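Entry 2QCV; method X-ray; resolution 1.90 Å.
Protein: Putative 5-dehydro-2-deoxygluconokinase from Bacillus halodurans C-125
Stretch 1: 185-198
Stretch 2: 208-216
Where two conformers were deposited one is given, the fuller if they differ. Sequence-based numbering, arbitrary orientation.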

# COMPACT_ATOMS: atom_id res chain seq x y z
N THR A 185 -10.73 5.87 -12.57
CA THR A 185 -11.25 5.86 -13.96
C THR A 185 -12.53 6.73 -14.04
O THR A 185 -13.20 6.94 -13.02
CB THR A 185 -11.63 4.45 -14.43
OG1 THR A 185 -12.85 4.05 -13.79
CG2 THR A 185 -10.56 3.42 -14.16
N PRO A 186 -12.85 7.27 -15.22
CA PRO A 186 -14.10 8.01 -15.34
C PRO A 186 -15.36 7.20 -15.07
O PRO A 186 -16.33 7.77 -14.62
CB PRO A 186 -14.09 8.50 -16.80
CG PRO A 186 -12.66 8.47 -17.20
CD PRO A 186 -12.07 7.31 -16.46
N GLU A 187 -15.35 5.91 -15.38
CA GLU A 187 -16.51 5.05 -15.08
C GLU A 187 -16.73 4.94 -13.57
O GLU A 187 -17.87 4.92 -13.10
CB GLU A 187 -16.38 3.67 -15.74
CG GLU A 187 -17.75 3.06 -15.85
CD GLU A 187 -17.82 1.89 -16.76
OE1 GLU A 187 -16.77 1.33 -17.14
OE2 GLU A 187 -18.95 1.51 -17.08
N GLU A 188 -15.65 4.87 -12.79
CA GLU A 188 -15.74 4.91 -11.34
C GLU A 188 -16.41 6.21 -10.86
O GLU A 188 -17.31 6.20 -10.02
CB GLU A 188 -14.34 4.79 -10.73
CG GLU A 188 -14.26 4.90 -9.26
CD GLU A 188 -12.85 5.26 -8.80
OE1 GLU A 188 -12.05 5.78 -9.62
OE2 GLU A 188 -12.55 5.03 -7.63
N THR A 189 -15.97 7.33 -11.44
CA THR A 189 -16.59 8.61 -11.12
C THR A 189 -18.09 8.56 -11.45
O THR A 189 -18.90 8.96 -10.63
CB THR A 189 -15.86 9.79 -11.83
OG1 THR A 189 -14.43 9.67 -11.60
CG2 THR A 189 -16.38 11.14 -11.30
N ALA A 190 -18.46 8.04 -12.62
CA ALA A 190 -19.88 7.96 -13.03
C ALA A 190 -20.72 7.15 -12.02
O ALA A 190 -21.80 7.58 -11.61
CB ALA A 190 -20.00 7.34 -14.44
N VAL A 191 -20.18 6.04 -11.57
CA VAL A 191 -20.86 5.21 -10.60
C VAL A 191 -21.29 6.02 -9.35
O VAL A 191 -22.43 5.94 -8.91
CB VAL A 191 -20.00 3.98 -10.25
CG1 VAL A 191 -20.51 3.28 -8.94
CG2 VAL A 191 -20.00 3.02 -11.44
N TYR A 192 -20.36 6.75 -8.76
CA TYR A 192 -20.64 7.47 -7.51
C TYR A 192 -21.37 8.80 -7.72
O TYR A 192 -22.27 9.13 -6.98
CB TYR A 192 -19.35 7.67 -6.73
CG TYR A 192 -18.89 6.34 -6.19
CD1 TYR A 192 -19.58 5.72 -5.17
CD2 TYR A 192 -17.82 5.68 -6.75
CE1 TYR A 192 -19.23 4.49 -4.70
CE2 TYR A 192 -17.43 4.43 -6.29
CZ TYR A 192 -18.14 3.85 -5.23
OH TYR A 192 -17.79 2.62 -4.75
N TYR A 193 -20.99 9.52 -8.76
CA TYR A 193 -21.72 10.75 -9.12
C TYR A 193 -23.18 10.47 -9.43
O TYR A 193 -24.03 11.22 -9.00
CB TYR A 193 -21.08 11.46 -10.31
CG TYR A 193 -19.92 12.38 -9.98
CD1 TYR A 193 -19.13 12.19 -8.84
CD2 TYR A 193 -19.60 13.44 -10.81
CE1 TYR A 193 -18.07 13.04 -8.55
CE2 TYR A 193 -18.56 14.32 -10.50
CZ TYR A 193 -17.81 14.11 -9.37
OH TYR A 193 -16.80 14.98 -9.07
N SER A 194 -23.49 9.46 -10.25
CA SER A 194 -24.90 9.12 -10.56
C SER A 194 -25.69 8.77 -9.29
O SER A 194 -26.77 9.28 -9.04
CB SER A 194 -24.97 8.00 -11.60
OG SER A 194 -24.29 6.81 -11.17
N LEU A 195 -25.10 7.93 -8.45
CA LEU A 195 -25.73 7.45 -7.20
C LEU A 195 -26.06 8.63 -6.28
O LEU A 195 -27.19 8.77 -5.82
CB LEU A 195 -24.74 6.50 -6.50
CG LEU A 195 -24.76 6.30 -4.96
CD1 LEU A 195 -26.09 5.75 -4.57
CD2 LEU A 195 -23.63 5.37 -4.49
N VAL A 196 -25.07 9.51 -6.10
CA VAL A 196 -25.22 10.66 -5.22
C VAL A 196 -26.21 11.68 -5.82
O VAL A 196 -27.11 12.16 -5.13
CB VAL A 196 -23.91 11.28 -4.83
CG1 VAL A 196 -24.14 12.59 -4.04
CG2 VAL A 196 -23.10 10.22 -3.96
N ALA A 197 -26.09 11.97 -7.13
CA ALA A 197 -27.02 12.93 -7.73
C ALA A 197 -28.46 12.43 -7.60
O ALA A 197 -29.38 13.21 -7.36
CB ALA A 197 -26.68 13.19 -9.23
N GLU A 198 -28.65 11.10 -7.69
CA GLU A 198 -30.00 10.55 -7.63
C GLU A 198 -30.66 10.73 -6.26
O GLU A 198 -31.88 10.75 -6.18
CB GLU A 198 -29.95 9.07 -8.02
CG GLU A 198 -29.78 8.87 -9.54
CD GLU A 198 -29.44 7.44 -9.92
OE1 GLU A 198 -29.48 6.57 -9.03
OE2 GLU A 198 -29.13 7.20 -11.11
N GLU A 208 -19.68 19.48 -18.77
CA GLU A 208 -18.67 18.42 -18.79
C GLU A 208 -18.75 17.50 -17.58
O GLU A 208 -18.63 16.28 -17.71
CB GLU A 208 -17.28 19.04 -18.94
CG GLU A 208 -17.05 19.64 -20.32
N GLU A 209 -19.06 18.06 -16.43
CA GLU A 209 -19.24 17.30 -15.21
C GLU A 209 -20.49 16.40 -15.26
O GLU A 209 -20.46 15.25 -14.78
CB GLU A 209 -19.23 18.25 -14.02
CG GLU A 209 -17.89 18.84 -13.76
CD GLU A 209 -17.85 20.00 -12.74
OE1 GLU A 209 -18.84 20.68 -12.46
OE2 GLU A 209 -16.76 20.21 -12.19
N PHE A 210 -21.56 16.89 -15.84
CA PHE A 210 -22.72 16.03 -16.04
C PHE A 210 -22.43 14.93 -17.04
O PHE A 210 -22.96 13.80 -16.87
CB PHE A 210 -23.97 16.82 -16.45
CG PHE A 210 -24.66 17.52 -15.26
CD1 PHE A 210 -25.54 16.84 -14.46
CD2 PHE A 210 -24.35 18.82 -14.94
CE1 PHE A 210 -26.17 17.48 -13.38
CE2 PHE A 210 -25.00 19.49 -13.85
CZ PHE A 210 -25.89 18.82 -13.09
N ASP A 211 -21.62 15.22 -18.07
CA ASP A 211 -21.19 14.15 -18.99
C ASP A 211 -20.49 13.04 -18.20
O ASP A 211 -20.79 11.88 -18.40
CB ASP A 211 -20.23 14.63 -20.09
CG ASP A 211 -20.81 15.70 -20.96
OD1 ASP A 211 -22.05 15.79 -21.08
OD2 ASP A 211 -20.00 16.44 -21.57
N VAL A 212 -19.60 13.41 -17.28
CA VAL A 212 -18.89 12.42 -16.45
C VAL A 212 -19.86 11.61 -15.60
O VAL A 212 -19.79 10.39 -15.55
CB VAL A 212 -17.78 13.10 -15.64
CG1 VAL A 212 -17.20 12.17 -14.56
CG2 VAL A 212 -16.69 13.56 -16.64
N LEU A 213 -20.77 12.30 -14.93
CA LEU A 213 -21.85 11.69 -14.16
C LEU A 213 -22.61 10.63 -14.97
O LEU A 213 -22.95 9.57 -14.45
CB LEU A 213 -22.80 12.79 -13.69
CG LEU A 213 -24.00 12.50 -12.75
CD1 LEU A 213 -24.44 13.68 -11.86
CD2 LEU A 213 -25.20 11.95 -13.53
N GLU A 214 -22.87 10.94 -16.23
CA GLU A 214 -23.67 10.08 -17.07
C GLU A 214 -22.84 9.02 -17.76
O GLU A 214 -23.36 8.30 -18.63
CB GLU A 214 -24.41 10.94 -18.09
CG GLU A 214 -25.45 11.86 -17.45
CD GLU A 214 -25.99 12.91 -18.43
OE1 GLU A 214 -26.03 12.63 -19.64
OE2 GLU A 214 -26.35 13.99 -18.01
N ASN A 215 -21.55 8.93 -17.41
CA ASN A 215 -20.62 7.99 -18.06
C ASN A 215 -20.50 8.21 -19.58
O ASN A 215 -20.43 7.23 -20.33
CB ASN A 215 -21.05 6.53 -17.78
CG ASN A 215 -19.94 5.51 -18.03
OD1 ASN A 215 -18.75 5.77 -17.79
ND2 ASN A 215 -20.34 4.32 -18.51
N ARG A 216 -20.49 9.47 -20.01
CA ARG A 216 -20.38 9.81 -21.42
C ARG A 216 -19.01 10.38 -21.69
O ARG A 216 -18.38 11.00 -20.79
CB ARG A 216 -21.44 10.84 -21.83
CG ARG A 216 -22.71 10.76 -21.03
CD ARG A 216 -23.71 11.82 -21.46
NE ARG A 216 -24.25 11.52 -22.77
CZ ARG A 216 -25.38 10.86 -23.02
NH1 ARG A 216 -26.18 10.43 -22.06
NH2 ARG A 216 -25.71 10.66 -24.28
O HOH W 1 -17.55 9.23 -16.61

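Two helices of one chain meet here almost at right angles, their axes 8.7 Å apart at closest approach and their N-to-C directions 95° apart. The crossing is steep, and the contact concentrates on the last turn of the second helix and the loop behind it. On the second stretch, Leu213, Val212 and Asn215 account for nearly all of the buried surface.

Leu213 buries the most surface. Its CA lies 4.4 Å from the CA of Ala190. Here backbone lies close to backbone, and the Ala190 side chain, a lone methyl pointing toward the second stretch, already has O of Val212 3.3 Å from its CB. From this pivot the leucine side chain, with both chi angles in t, runs along the face of the first helix. CG of Leu213 sits 3.9 Å from CB of Tyr193, and CD1 of Leu213 reaches CB of Ala197 at 3.5 Å. Another small residue thus receives the tip of the large one. The Tyr193 ring does not offer its face: CB of Leu213 and the carbonyl oxygen of Glu209 lie at its edge, near the ring plane. Ser194 adds CB at 3.8 Å from O of Leu213, while its hydroxyl is turned back into its own helix, OG donating to O of Ala190 at 2.6 Å. The polar group is thereby satisfied locally while the serine carbon packs across the contact.

Val212 works through both side chain and backbone. Its CG1 meets CG2 of Thr189 at 3.5 Å, methyl against methyl, and its carbonyl oxygen is the one that lies against CB of Ala190. That carbonyl also accepts the backbone N of Asn215 at 2.9 Å as the helix ends. A water completes the arrangement, donating to O of Pro186 at 2.8 Å and to O of Val212 at 2.7 Å. These two carbonyls are 4.4 Å apart and have no proton to share, so the water supplies the donors that join them.

Asn215 follows the helix end with positive phi and psi (58/39). Its CB lies 3.6 Å from CB of Ala190, so the same alanine is in contact with Val212, Leu213 and Asn215. The end of the asparagine side chain comes nearer the first helix, where ND2 is 3.4 Å from OE2 of Glu187, an oxygen already hydrogen-bonded elsewhere in the structure.

No clear direct hydrogen bond crosses between the stretches. The lesson is one of shape: an alanine where the backbones come close, a second one under the leucine's CD1, a leucine reaching from Tyr193 to Ala197, a serine hydroxyl bonded within its own helix and two carbonyls joined by a water.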